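PDB 5NPY: flagellar basal body protein from Helicobacter pylori, which probably assembles into the flagellar hook, the curved joint that links the rotating rod of the basal body to the external filament. Local coordinates for residues L149-D154 against T160-D165; V197-K202 against H428-A433; F262-G267 against K287-L292; V400-V405 against A433-D438; R480-E485 against I490-S495. All coordinates share one frame; numbering follows the deposited sequence.

Interaction 1: L149-D154 against T160-D165; sequences LKKIKD and TARDED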
# COMPACT_ATOMS: atom_id res chain seq x y z
N LEU A 149 24.82 0.02 14.02
CA LEU A 149 24.13 0.25 12.75
C LEU A 149 24.16 1.71 12.34
O LEU A 149 23.90 2.03 11.17
CB LEU A 149 22.68 -0.24 12.82
CG LEU A 149 22.40 -1.75 12.76
CD1 LEU A 149 20.90 -2.05 12.73
CD2 LEU A 149 23.08 -2.36 11.55
N LYS A 150 24.48 2.60 13.28
CA LYS A 150 24.64 4.03 13.01
C LYS A 150 23.33 4.64 12.54
O LYS A 150 23.28 5.42 11.59
CB LYS A 150 25.78 4.29 12.02
CG LYS A 150 27.13 3.82 12.54
CD LYS A 150 28.29 4.45 11.79
CE LYS A 150 29.64 4.05 12.40
NZ LYS A 150 29.89 2.57 12.28
N LYS A 151 22.26 4.28 13.23
CA LYS A 151 20.94 4.85 13.00
C LYS A 151 20.57 5.90 14.03
O LYS A 151 19.51 6.51 13.91
CB LYS A 151 19.87 3.76 13.01
CG LYS A 151 20.07 2.70 11.97
CD LYS A 151 18.75 2.15 11.54
CE LYS A 151 18.54 0.76 12.06
NZ LYS A 151 17.08 0.42 12.11
N ILE A 152 21.39 6.11 15.06
CA ILE A 152 21.09 7.07 16.12
C ILE A 152 21.92 8.31 15.88
O ILE A 152 23.15 8.28 15.96
CB ILE A 152 21.34 6.50 17.52
CG1 ILE A 152 20.25 5.50 17.92
CG2 ILE A 152 21.37 7.63 18.54
CD1 ILE A 152 20.42 4.12 17.36
N LYS A 153 21.24 9.41 15.58
CA LYS A 153 21.85 10.72 15.38
C LYS A 153 21.07 11.71 16.22
O LYS A 153 19.87 11.91 15.98
CB LYS A 153 21.82 11.14 13.89
CG LYS A 153 22.32 10.10 12.89
CD LYS A 153 23.75 9.66 13.20
CE LYS A 153 24.03 8.23 12.75
NZ LYS A 153 25.17 7.63 13.50
N ASP A 154 21.73 12.30 17.22
CA ASP A 154 21.19 13.45 17.94
C ASP A 154 20.00 13.07 18.82
O ASP A 154 18.97 13.74 18.83
CB ASP A 154 20.81 14.57 16.97
CG ASP A 154 22.03 15.20 16.30
OD1 ASP A 154 22.94 15.65 17.02
OD2 ASP A 154 22.06 15.22 15.05
N THR A 160 15.61 2.89 8.78
CA THR A 160 16.16 2.20 7.62
C THR A 160 15.26 1.01 7.29
O THR A 160 14.33 0.68 8.03
CB THR A 160 17.60 1.71 7.85
OG1 THR A 160 17.65 0.88 9.01
CG2 THR A 160 18.55 2.88 8.02
N ALA A 161 15.56 0.37 6.16
CA ALA A 161 14.82 -0.79 5.69
C ALA A 161 15.37 -2.06 6.32
O ALA A 161 16.59 -2.25 6.42
CB ALA A 161 14.89 -0.90 4.16
N ARG A 162 14.46 -2.95 6.73
CA ARG A 162 14.84 -4.13 7.50
C ARG A 162 15.78 -5.05 6.72
O ARG A 162 16.60 -5.75 7.33
CB ARG A 162 13.60 -4.90 7.94
CG ARG A 162 13.85 -5.94 9.02
CD ARG A 162 14.37 -5.30 10.30
NE ARG A 162 13.41 -4.38 10.89
CZ ARG A 162 13.52 -3.05 10.89
NH1 ARG A 162 14.57 -2.45 10.34
NH2 ARG A 162 12.57 -2.32 11.46
N ASP A 163 15.67 -5.06 5.39
CA ASP A 163 16.53 -5.91 4.57
C ASP A 163 18.00 -5.53 4.73
O ASP A 163 18.85 -6.39 5.00
CB ASP A 163 16.11 -5.81 3.10
CG ASP A 163 14.82 -6.55 2.80
OD1 ASP A 163 14.52 -7.54 3.51
OD2 ASP A 163 14.10 -6.15 1.86
N GLU A 164 18.33 -4.24 4.57
CA GLU A 164 19.72 -3.81 4.68
C GLU A 164 20.22 -3.86 6.12
O GLU A 164 21.42 -4.10 6.34
CB GLU A 164 19.89 -2.40 4.09
CG GLU A 164 18.97 -1.33 4.66
CD GLU A 164 18.67 -0.19 3.66
OE1 GLU A 164 18.87 -0.39 2.44
OE2 GLU A 164 18.23 0.90 4.10
N ASP A 165 19.34 -3.65 7.11
CA ASP A 165 19.73 -3.84 8.50
C ASP A 165 20.28 -5.25 8.71
O ASP A 165 21.40 -5.42 9.21
CB ASP A 165 18.55 -3.59 9.44
CG ASP A 165 18.29 -2.12 9.68
OD1 ASP A 165 17.28 -1.78 10.34
OD2 ASP A 165 19.09 -1.29 9.19

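Interaction 2: V197-K202 against H428-A433; sequences VNLNPK and HKMKSA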
# COMPACT_ATOMS: atom_id res chain seq x y z
N VAL A 197 -5.32 -3.37 -3.56
CA VAL A 197 -6.76 -3.30 -3.36
C VAL A 197 -7.41 -4.30 -4.31
O VAL A 197 -6.99 -4.46 -5.46
CB VAL A 197 -7.30 -1.87 -3.60
CG1 VAL A 197 -6.96 -1.36 -5.02
CG2 VAL A 197 -8.76 -1.81 -3.39
N ASN A 198 -8.43 -4.97 -3.83
CA ASN A 198 -9.26 -5.78 -4.70
C ASN A 198 -10.51 -4.98 -4.98
O ASN A 198 -11.07 -4.36 -4.07
CB ASN A 198 -9.59 -7.13 -4.05
CG ASN A 198 -10.40 -7.99 -4.97
OD1 ASN A 198 -9.84 -8.60 -5.88
ND2 ASN A 198 -11.70 -8.10 -4.71
N LEU A 199 -10.94 -4.96 -6.24
CA LEU A 199 -12.11 -4.19 -6.64
C LEU A 199 -13.16 -5.17 -7.16
O LEU A 199 -12.98 -5.76 -8.23
CB LEU A 199 -11.76 -3.15 -7.70
CG LEU A 199 -10.76 -2.01 -7.34
CD1 LEU A 199 -10.46 -1.16 -8.54
CD2 LEU A 199 -11.25 -1.12 -6.22
N ASN A 200 -14.22 -5.34 -6.41
CA ASN A 200 -15.26 -6.28 -6.79
C ASN A 200 -16.41 -5.53 -7.43
O ASN A 200 -16.92 -4.56 -6.84
CB ASN A 200 -15.75 -7.07 -5.57
CG ASN A 200 -16.67 -8.26 -5.95
OD1 ASN A 200 -17.67 -8.09 -6.63
ND2 ASN A 200 -16.32 -9.45 -5.49
N PRO A 201 -16.84 -5.93 -8.63
CA PRO A 201 -17.85 -5.15 -9.37
C PRO A 201 -19.26 -5.26 -8.82
O PRO A 201 -20.16 -4.61 -9.37
CB PRO A 201 -17.76 -5.72 -10.80
CG PRO A 201 -17.18 -7.12 -10.62
CD PRO A 201 -16.27 -7.04 -9.42
N LYS A 202 -19.49 -6.05 -7.77
CA LYS A 202 -20.84 -6.27 -7.25
C LYS A 202 -20.97 -5.91 -5.77
O LYS A 202 -21.93 -6.33 -5.13
CB LYS A 202 -21.26 -7.73 -7.46
CG LYS A 202 -20.95 -8.27 -8.82
CD LYS A 202 -22.16 -8.17 -9.73
CE LYS A 202 -21.89 -8.91 -11.04
NZ LYS A 202 -23.06 -8.87 -11.95
N HIS A 428 -5.89 -12.11 -12.54
CA HIS A 428 -6.73 -10.97 -12.24
C HIS A 428 -5.94 -9.78 -11.70
O HIS A 428 -6.47 -9.00 -10.91
CB HIS A 428 -7.86 -11.42 -11.31
CG HIS A 428 -8.83 -12.30 -12.02
ND1 HIS A 428 -10.00 -11.82 -12.57
CD2 HIS A 428 -8.76 -13.61 -12.37
CE1 HIS A 428 -10.63 -12.81 -13.18
NE2 HIS A 428 -9.90 -13.90 -13.07
N LYS A 429 -4.70 -9.60 -12.17
CA LYS A 429 -3.84 -8.53 -11.67
C LYS A 429 -4.18 -7.21 -12.33
O LYS A 429 -4.52 -7.17 -13.52
CB LYS A 429 -2.36 -8.85 -11.91
CG LYS A 429 -1.90 -10.22 -11.38
CD LYS A 429 -1.93 -10.32 -9.85
CE LYS A 429 -1.26 -11.60 -9.37
NZ LYS A 429 -1.47 -11.85 -7.92
N MET A 430 -4.07 -6.13 -11.56
CA MET A 430 -4.33 -4.79 -12.07
C MET A 430 -3.25 -4.32 -13.05
O MET A 430 -2.06 -4.59 -12.86
CB MET A 430 -4.42 -3.80 -10.90
CG MET A 430 -4.93 -2.41 -11.28
SD MET A 430 -4.73 -1.10 -10.03
CE MET A 430 -6.40 -1.25 -9.27
N LYS A 431 -3.68 -3.54 -14.04
CA LYS A 431 -2.84 -2.93 -15.08
C LYS A 431 -2.97 -1.42 -14.97
O LYS A 431 -4.01 -0.85 -15.31
CB LYS A 431 -3.30 -3.38 -16.47
CG LYS A 431 -2.98 -4.80 -16.89
CD LYS A 431 -3.32 -4.97 -18.38
CE LYS A 431 -2.53 -6.06 -19.07
NZ LYS A 431 -1.17 -5.61 -19.47
N SER A 432 -1.92 -0.75 -14.50
CA SER A 432 -2.03 0.69 -14.28
C SER A 432 -0.63 1.28 -14.16
O SER A 432 0.35 0.57 -13.95
CB SER A 432 -2.86 1.03 -13.04
OG SER A 432 -2.18 0.59 -11.87
N ALA A 433 -0.57 2.60 -14.25
CA ALA A 433 0.67 3.34 -14.22
C ALA A 433 0.69 4.26 -13.01
O ALA A 433 -0.32 4.88 -12.69
CB ALA A 433 0.85 4.19 -15.50

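Interaction 3: F262-G267 against K287-L292; sequences FVFTYG and KEKTGL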
# COMPACT_ATOMS: atom_id res chain seq x y z
N PHE A 262 -36.72 -4.62 -34.78
CA PHE A 262 -35.26 -4.58 -34.77
C PHE A 262 -34.75 -5.33 -33.55
O PHE A 262 -35.36 -5.28 -32.48
CB PHE A 262 -34.70 -3.16 -34.69
CG PHE A 262 -35.19 -2.24 -35.76
CD1 PHE A 262 -34.46 -2.07 -36.93
CD2 PHE A 262 -36.35 -1.51 -35.58
CE1 PHE A 262 -34.90 -1.22 -37.91
CE2 PHE A 262 -36.79 -0.66 -36.56
CZ PHE A 262 -36.07 -0.51 -37.73
N VAL A 263 -33.61 -5.99 -33.69
CA VAL A 263 -32.94 -6.63 -32.58
C VAL A 263 -31.55 -6.03 -32.43
O VAL A 263 -30.75 -6.04 -33.37
CB VAL A 263 -32.85 -8.15 -32.75
CG1 VAL A 263 -32.07 -8.76 -31.59
CG2 VAL A 263 -34.25 -8.75 -32.81
N PHE A 264 -31.27 -5.49 -31.24
CA PHE A 264 -29.94 -5.10 -30.82
C PHE A 264 -29.45 -6.13 -29.81
O PHE A 264 -30.25 -6.71 -29.06
CB PHE A 264 -29.94 -3.71 -30.19
CG PHE A 264 -30.58 -2.65 -31.03
CD1 PHE A 264 -30.76 -2.81 -32.40
CD2 PHE A 264 -30.99 -1.46 -30.45
CE1 PHE A 264 -31.34 -1.82 -33.17
CE2 PHE A 264 -31.57 -0.45 -31.22
CZ PHE A 264 -31.74 -0.62 -32.58
N THR A 265 -28.14 -6.37 -29.79
CA THR A 265 -27.54 -7.40 -28.96
C THR A 265 -26.31 -6.86 -28.24
O THR A 265 -25.43 -6.26 -28.87
CB THR A 265 -27.13 -8.63 -29.79
OG1 THR A 265 -28.29 -9.23 -30.38
CG2 THR A 265 -26.39 -9.64 -28.94
N TYR A 266 -26.23 -7.10 -26.93
CA TYR A 266 -25.06 -6.66 -26.18
C TYR A 266 -23.85 -7.51 -26.54
O TYR A 266 -23.93 -8.74 -26.56
CB TYR A 266 -25.33 -6.73 -24.67
CG TYR A 266 -24.13 -6.31 -23.85
CD1 TYR A 266 -23.23 -7.25 -23.35
CD2 TYR A 266 -23.89 -4.95 -23.57
CE1 TYR A 266 -22.11 -6.86 -22.60
CE2 TYR A 266 -22.78 -4.56 -22.81
CZ TYR A 266 -21.90 -5.52 -22.33
OH TYR A 266 -20.82 -5.14 -21.59
N GLY A 267 -22.74 -6.83 -26.78
CA GLY A 267 -21.49 -7.50 -27.11
C GLY A 267 -20.55 -6.53 -27.81
O GLY A 267 -20.86 -5.35 -28.00
N LYS A 287 -30.57 5.68 -32.67
CA LYS A 287 -30.88 6.85 -33.49
C LYS A 287 -30.99 6.49 -34.96
O LYS A 287 -31.87 7.00 -35.66
CB LYS A 287 -29.82 7.94 -33.30
CG LYS A 287 -30.10 9.22 -34.11
CD LYS A 287 -31.43 9.89 -33.68
CE LYS A 287 -31.52 11.33 -34.22
NZ LYS A 287 -32.81 12.01 -33.90
N GLU A 288 -30.10 5.63 -35.45
CA GLU A 288 -30.11 5.24 -36.86
C GLU A 288 -31.34 4.40 -37.22
O GLU A 288 -32.01 4.66 -38.22
CB GLU A 288 -28.81 4.51 -37.19
CG GLU A 288 -27.60 5.40 -36.99
CD GLU A 288 -26.29 4.68 -37.21
OE1 GLU A 288 -26.26 3.44 -37.06
OE2 GLU A 288 -25.29 5.36 -37.53
N LYS A 289 -31.66 3.39 -36.41
CA LYS A 289 -32.72 2.45 -36.78
C LYS A 289 -34.11 3.00 -36.51
O LYS A 289 -35.05 2.74 -37.27
CB LYS A 289 -32.52 1.12 -36.05
CG LYS A 289 -31.18 0.45 -36.35
CD LYS A 289 -31.15 0.01 -37.81
CE LYS A 289 -29.82 -0.61 -38.17
NZ LYS A 289 -29.40 -0.25 -39.54
N THR A 290 -34.30 3.70 -35.40
CA THR A 290 -35.54 4.39 -35.12
C THR A 290 -35.28 5.88 -35.31
O THR A 290 -34.23 6.28 -35.82
CB THR A 290 -36.03 4.05 -33.71
OG1 THR A 290 -35.31 4.84 -32.75
CG2 THR A 290 -35.80 2.57 -33.40
N GLY A 291 -36.21 6.71 -34.90
CA GLY A 291 -35.94 8.13 -34.90
C GLY A 291 -35.52 8.68 -33.56
O GLY A 291 -35.32 9.90 -33.45
N LEU A 292 -35.37 7.83 -32.55
CA LEU A 292 -35.44 8.25 -31.16
C LEU A 292 -34.06 8.57 -30.60
O LEU A 292 -33.04 8.01 -31.02
CB LEU A 292 -36.12 7.16 -30.32
CG LEU A 292 -37.37 6.56 -30.96
CD1 LEU A 292 -37.98 5.50 -30.06
CD2 LEU A 292 -38.39 7.64 -31.27

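Interaction 4: V400-V405 against A433-D438; sequences VKSYIV and APMTLD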
# COMPACT_ATOMS: atom_id res chain seq x y z
N VAL A 400 -10.22 6.10 -11.50
CA VAL A 400 -9.88 6.39 -10.10
C VAL A 400 -9.57 7.88 -9.92
O VAL A 400 -8.70 8.44 -10.61
CB VAL A 400 -8.70 5.53 -9.64
CG1 VAL A 400 -8.42 5.78 -8.17
CG2 VAL A 400 -8.91 3.98 -10.01
N LYS A 401 -10.22 8.50 -8.95
CA LYS A 401 -10.08 9.91 -8.60
C LYS A 401 -9.35 9.99 -7.26
O LYS A 401 -9.91 9.58 -6.24
CB LYS A 401 -11.47 10.54 -8.53
CG LYS A 401 -11.64 11.82 -7.73
CD LYS A 401 -13.14 12.15 -7.55
CE LYS A 401 -13.36 13.66 -7.46
NZ LYS A 401 -14.78 14.03 -7.67
N SER A 402 -8.10 10.48 -7.25
CA SER A 402 -7.28 10.47 -6.04
C SER A 402 -6.88 11.89 -5.61
O SER A 402 -6.57 12.75 -6.45
CB SER A 402 -6.02 9.62 -6.22
OG SER A 402 -6.31 8.31 -6.67
N TYR A 403 -6.83 12.10 -4.29
CA TYR A 403 -6.52 13.40 -3.70
C TYR A 403 -6.16 13.17 -2.23
O TYR A 403 -6.31 12.07 -1.70
CB TYR A 403 -7.70 14.37 -3.82
CG TYR A 403 -9.01 13.74 -3.37
CD1 TYR A 403 -9.44 13.86 -2.05
CD2 TYR A 403 -9.80 13.01 -4.26
CE1 TYR A 403 -10.62 13.26 -1.62
CE2 TYR A 403 -10.99 12.40 -3.82
CZ TYR A 403 -11.38 12.54 -2.50
OH TYR A 403 -12.54 11.97 -2.04
N ILE A 404 -5.68 14.24 -1.59
CA ILE A 404 -5.21 14.22 -0.21
C ILE A 404 -6.07 15.17 0.62
O ILE A 404 -6.22 16.35 0.28
CB ILE A 404 -3.73 14.63 -0.12
CG1 ILE A 404 -2.86 13.64 -0.88
CG2 ILE A 404 -3.30 14.73 1.34
CD1 ILE A 404 -1.41 14.03 -0.91
N VAL A 405 -6.62 14.67 1.73
CA VAL A 405 -7.48 15.49 2.56
C VAL A 405 -6.80 15.72 3.90
O VAL A 405 -6.12 14.83 4.43
CB VAL A 405 -8.90 14.90 2.74
CG1 VAL A 405 -9.17 13.80 1.75
CG2 VAL A 405 -9.16 14.45 4.19
N ALA A 433 -0.57 2.60 -14.25
CA ALA A 433 0.67 3.34 -14.22
C ALA A 433 0.69 4.26 -13.01
O ALA A 433 -0.32 4.88 -12.69
CB ALA A 433 0.85 4.19 -15.50
N PRO A 434 1.84 4.39 -12.35
CA PRO A 434 1.91 5.27 -11.17
C PRO A 434 1.62 6.72 -11.53
O PRO A 434 1.75 7.15 -12.68
CB PRO A 434 3.35 5.08 -10.69
CG PRO A 434 4.11 4.74 -11.95
CD PRO A 434 3.16 3.91 -12.78
N MET A 435 1.20 7.48 -10.53
CA MET A 435 0.80 8.86 -10.76
C MET A 435 1.56 9.76 -9.80
O MET A 435 2.20 9.29 -8.84
CB MET A 435 -0.73 9.03 -10.62
CG MET A 435 -1.27 9.26 -9.20
SD MET A 435 -3.06 8.92 -9.07
CE MET A 435 -2.96 7.13 -8.83
N THR A 436 1.52 11.06 -10.08
CA THR A 436 2.21 12.06 -9.26
C THR A 436 1.20 13.00 -8.64
O THR A 436 0.49 13.71 -9.35
CB THR A 436 3.25 12.85 -10.06
OG1 THR A 436 4.31 11.96 -10.46
CG2 THR A 436 3.85 13.97 -9.17
N LEU A 437 1.12 12.98 -7.32
CA LEU A 437 0.29 13.90 -6.56
C LEU A 437 1.20 14.98 -6.00
O LEU A 437 2.38 14.74 -5.74
CB LEU A 437 -0.42 13.20 -5.41
CG LEU A 437 -1.08 11.87 -5.76
CD1 LEU A 437 -1.77 11.34 -4.51
CD2 LEU A 437 -2.04 12.06 -6.93
N ASP A 438 0.63 16.15 -5.76
CA ASP A 438 1.32 17.21 -5.04
C ASP A 438 0.90 17.18 -3.57
O ASP A 438 -0.26 17.45 -3.23
CB ASP A 438 1.02 18.58 -5.66
CG ASP A 438 1.81 19.67 -4.98
OD1 ASP A 438 1.27 20.28 -4.03
OD2 ASP A 438 2.99 19.88 -5.37

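Interaction 5: R480-E485 against I490-S495; sequences RDMRIE and ISLAFS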
# COMPACT_ATOMS: atom_id res chain seq x y z
N ARG A 480 9.78 3.77 23.74
CA ARG A 480 8.89 2.98 24.58
C ARG A 480 9.66 1.97 25.42
O ARG A 480 9.75 2.12 26.63
CB ARG A 480 7.82 2.29 23.73
CG ARG A 480 6.48 2.99 23.81
CD ARG A 480 5.35 2.15 23.26
NE ARG A 480 4.16 2.30 24.09
CZ ARG A 480 3.92 1.57 25.17
NH1 ARG A 480 4.79 0.64 25.55
NH2 ARG A 480 2.82 1.78 25.88
N ASP A 481 10.22 0.94 24.80
CA ASP A 481 10.96 -0.08 25.53
C ASP A 481 12.07 -0.60 24.64
O ASP A 481 12.12 -0.30 23.44
CB ASP A 481 10.03 -1.22 26.00
CG ASP A 481 9.61 -2.14 24.86
OD1 ASP A 481 10.14 -3.28 24.80
OD2 ASP A 481 8.77 -1.73 24.04
N MET A 482 12.97 -1.38 25.23
CA MET A 482 14.12 -1.91 24.50
C MET A 482 14.19 -3.42 24.65
O MET A 482 14.02 -3.95 25.76
CB MET A 482 15.43 -1.27 24.97
CG MET A 482 16.69 -2.04 24.54
SD MET A 482 18.26 -1.28 25.03
CE MET A 482 18.36 -1.85 26.72
N ARG A 483 14.43 -4.11 23.54
CA ARG A 483 14.59 -5.55 23.51
C ARG A 483 16.02 -5.90 23.13
O ARG A 483 16.65 -5.22 22.31
CB ARG A 483 13.64 -6.22 22.52
CG ARG A 483 12.19 -5.84 22.69
CD ARG A 483 11.84 -4.61 21.87
NE ARG A 483 10.43 -4.28 22.01
CZ ARG A 483 9.47 -4.81 21.26
NH1 ARG A 483 9.77 -5.69 20.31
NH2 ARG A 483 8.20 -4.45 21.45
N ILE A 484 16.53 -6.97 23.74
CA ILE A 484 17.83 -7.54 23.42
C ILE A 484 17.59 -9.04 23.24
O ILE A 484 17.39 -9.76 24.23
CB ILE A 484 18.88 -7.27 24.49
CG1 ILE A 484 19.12 -5.76 24.64
CG2 ILE A 484 20.17 -8.00 24.18
CD1 ILE A 484 20.48 -5.43 25.26
N GLU A 485 17.59 -9.50 22.00
CA GLU A 485 17.31 -10.90 21.69
C GLU A 485 18.42 -11.80 22.21
O GLU A 485 19.51 -11.35 22.59
CB GLU A 485 17.16 -11.10 20.18
CG GLU A 485 15.80 -10.71 19.67
CD GLU A 485 14.70 -11.20 20.59
OE1 GLU A 485 14.56 -12.43 20.74
OE2 GLU A 485 13.98 -10.35 21.16
N ILE A 490 19.86 -5.69 19.28
CA ILE A 490 19.27 -4.66 20.13
C ILE A 490 18.30 -3.84 19.28
O ILE A 490 18.72 -3.15 18.35
CB ILE A 490 20.35 -3.76 20.75
CG1 ILE A 490 21.36 -4.61 21.53
CG2 ILE A 490 19.71 -2.63 21.61
CD1 ILE A 490 22.49 -3.81 22.13
N SER A 491 17.02 -3.90 19.62
CA SER A 491 16.00 -3.13 18.94
C SER A 491 15.32 -2.17 19.91
O SER A 491 15.22 -2.44 21.11
CB SER A 491 14.95 -4.04 18.31
OG SER A 491 15.56 -5.16 17.72
N LEU A 492 14.85 -1.06 19.37
CA LEU A 492 14.12 -0.06 20.14
C LEU A 492 12.68 0.02 19.65
O LEU A 492 12.43 0.05 18.44
CB LEU A 492 14.80 1.31 20.04
CG LEU A 492 16.27 1.32 20.49
CD1 LEU A 492 16.91 2.69 20.34
CD2 LEU A 492 16.39 0.83 21.93
N ALA A 493 11.73 0.02 20.57
CA ALA A 493 10.33 0.26 20.26
C ALA A 493 9.96 1.71 20.58
O ALA A 493 10.53 2.33 21.48
CB ALA A 493 9.40 -0.67 21.04
N PHE A 494 9.00 2.23 19.83
CA PHE A 494 8.57 3.61 19.99
C PHE A 494 7.05 3.68 20.06
O PHE A 494 6.35 2.69 19.85
CB PHE A 494 9.11 4.49 18.86
CG PHE A 494 10.60 4.68 18.90
CD1 PHE A 494 11.14 5.86 19.37
CD2 PHE A 494 11.46 3.66 18.50
CE1 PHE A 494 12.51 6.04 19.42
CE2 PHE A 494 12.83 3.82 18.55
CZ PHE A 494 13.36 5.01 19.01
N SER A 495 6.54 4.87 20.38
CA SER A 495 5.10 5.05 20.54
C SER A 495 4.34 4.83 19.25
O SER A 495 3.20 4.37 19.27
CB SER A 495 4.81 6.44 21.08
OG SER A 495 5.71 7.37 20.51

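Interaction 1: L149-D154 against T160-D165
A salt-bridge network at the start of helix 162-168 joins Lys151 to Arg162 and Asp165, and it illustrates how one buried carboxylate can gather several donors. Lys151 and Asp165 approach from opposite directions, and Lys151 NZ meets Asp165 OD1 at 2.8 Å, on the syn side and 28° out of the carboxylate plane. The same oxygen OD1 of Asp165 is held from within the helix by Arg162 NH1, again at 2.8 Å. The other oxygen is taken as well: the Thr160 hydroxyl donates from OG1 to Asp165 OD2 at 2.6 Å. With both oxygens engaged, the carboxylate has little scope to rotate. A bend in the lysine chain (chi3 -108°) carries its tail past Thr160, where Lys151 CD lies close to OG1 and NZ makes a weak hydrogen bond of 3.2 Å to Thr160 OG1. Lys151 NZ and Arg162 NH1 come within 4.2 Å of each other, a proximity that the shared negative charge of Asp165 probably makes tolerable. Leu149 adds an apolar flank, its CD1 4.0 Å from Asp165 CG. Ala161 is the N-cap, and its O receives the backbone N of Asp165. Strand 499-509 runs beside the network: Glu500 gives Lys151 a second salt bridge, Pro501 O accepts from its NZ, and Leu149 bonds through its backbone to Val502, while Arg162 and Asp165 of the helix touch Pro501, so both segments lean on this strand.

Interaction 2: V197-K202 against H428-A433
Val197, near the end of strand 192-198, and Leu199, just past it, flank Met430 of the short strand 430-431 with no backbone hydrogen bond between the two segments, so they touch directly through side chains. The methionine does the reaching. Its CG stands anti to the backbone N (chi1 -170°), and a turn at the thioether (chi3 -95°) brings the terminal methyl to both partners. Met430 CE lies 4.1 Å from Leu199 CD1 and 4.3 Å from Val197 CG1, a loose van der Waals contact made by one methyl group with two branched side chains. Farther along, an Asx turn bends the first segment: Lys202 N donates to a lone pair of Asn200 OD1 at 3.0 Å. Val197 and Leu199 share backbone bonds with Ser457, while Met430 bonds to neighbouring Ser456. Around this buried junction stand Val421 and Phe423 of strand 411-423, Tyr377 of strand 370-381 and Tyr357 of strand 346-364.

Interaction 3: F262-G267 against K287-L292
Phe262 and Phe264 receive the same lysine, Lys289, in two different ways, a worked case of one aliphatic chain meeting two rings in different orientations. Over one face of the Phe262 ring sits Lys289 CB, 4.0 Å from the centroid and 22° off the ring normal, a CH-pi contact displaced toward the rim. The Phe264 ring instead presents its edge, with Lys289 CB lying in the ring plane 4.0 Å from Phe264 CZ. Both phenylalanines have CG beside the backbone N, but their rings are twisted differently about the CB-CG bond: chi2 is -93° in Phe262 and -20° in Phe264. The lysine chain is folded back near its root, so that CD stays by the first ring, 3.9 Å from Phe262 CE1. Meanwhile Lys289 CG approaches Phe264 CE1 obliquely at 3.9 Å. The far rim of the first ring reaches the backbone, where Phe262 CZ comes to 3.4 Å from Lys289 O. Just beyond, helix 279-289 ends and Thr290 OG1 accepts from Leu292 N at 3.0 Å, an ST turn that redirects the chain. Phe264 also touches Leu282 and Leu285 of the same helix, and both rings touch Val250 of strand 247-252. Chemically, the contact rests on the aliphatic part of an exposed lysine, whose methylenes cover aromatic surface while its amino end leads away from the strand.

Interaction 4: V400-V405 against A433-D438
Ser402 and Met435 touch without help from an aromatic ring of either segment: Tyr403, the one aromatic residue of the two, projects away from strand 435-438, and its hydroxyl bonds to Glu376. Tyr446 of strand 442-447 touches the side chains of Ser402, Met435 and Leu437. Across the contact, Met435 brings its thioether over so that SD lies 4.1 Å from Ser402 OG. Its CG occupies the position between the backbone N and the carbonyl carbon (chi1 85°), and a bend at chi3 brings CE to 4.2 Å from the same Ser402 OG. That hydroxyl is hydrogen-bonded to Ser375 OG, so its polar need is met within its own sheet while the sulfur merely packs against it. Farther along, Ile404 CG1 stands 4.4 Å from Leu437 CD1, and Ile404 CD1 reaches to 4.3 Å from Asp438 O. No hydrogen bond links the segments. Their strand axes approach to 7.9 Å and cross at -29°, with N-to-C directions roughly aligned. Side chains meeting between two sheets whose strands cross at a small negative angle are consistent with the aligned packing of a beta sandwich, here joining strand 396-406 to strand 435-439.

Interaction 5: R480-E485 against I490-S495
Met482, Ile484, Ile490 and Leu492 form an apolar patch on one face of a beta hairpin. Ile484 and Ile490, a non-hydrogen-bonded pair, lie side by side pointing the same way, with Ile484 CD1 3.9 Å from Ile490 CG1. Met482 crosses its neighbours at a slant: CB is 3.8 Å from Leu492 CD2, and a bend at chi3 (81°) sends SD to 4.0 Å from Ile490 CG2. The backbone comes next. Arg483 and Ser491 form a hydrogen-bonded pair, joined by Arg483 N to Ser491 O and Ser491 N to Arg483 O. Beyond Met482 the register slips: Ala493 N donates to Asp481 O at 2.9 Å, but Ala493 O accepts from Arg480 N at 2.8 Å, so two residues oppose one, consistent with a classic beta bulge. On the other face the polar edge opens with Arg483 NE bound to Asp481 OD1 at 3.0 Å, a salt bridge along one strand, and Ala493 CB packs 3.9 Å from Arg483 NE. The hairpin is thus two-sided in its chemistry: Met482 and Ile484 meet Phe87 and Met89 of strand 87-93, and Ile490 and Leu492 meet Ile179, while an ion pair, probably screened in part by solvent, borders the opposite side.

How the interactions relate
The five contacts are spread along an elongated chain. Interactions 1 and 5 belong together: their centres are 14 Å apart, their nearest atoms about 5 Å, and both adjoin strand 499-509. Interactions 2 and 4 form a second pair, with centres 16 Å apart and Ala433 in common, where the chain passes from strand 430-431 to strand 435-439. Neither reaches the bound tris-hydroxymethyl-methyl-ammonium, which lies about 12 Å from the Leu199 side chain and about 14 Å from that of Met435. Interaction 3 lies farthest out, its centre 70 Å from that of interaction 5, though its nearest atoms come within about 11 Å of interaction 2, inside whose loop it is nested.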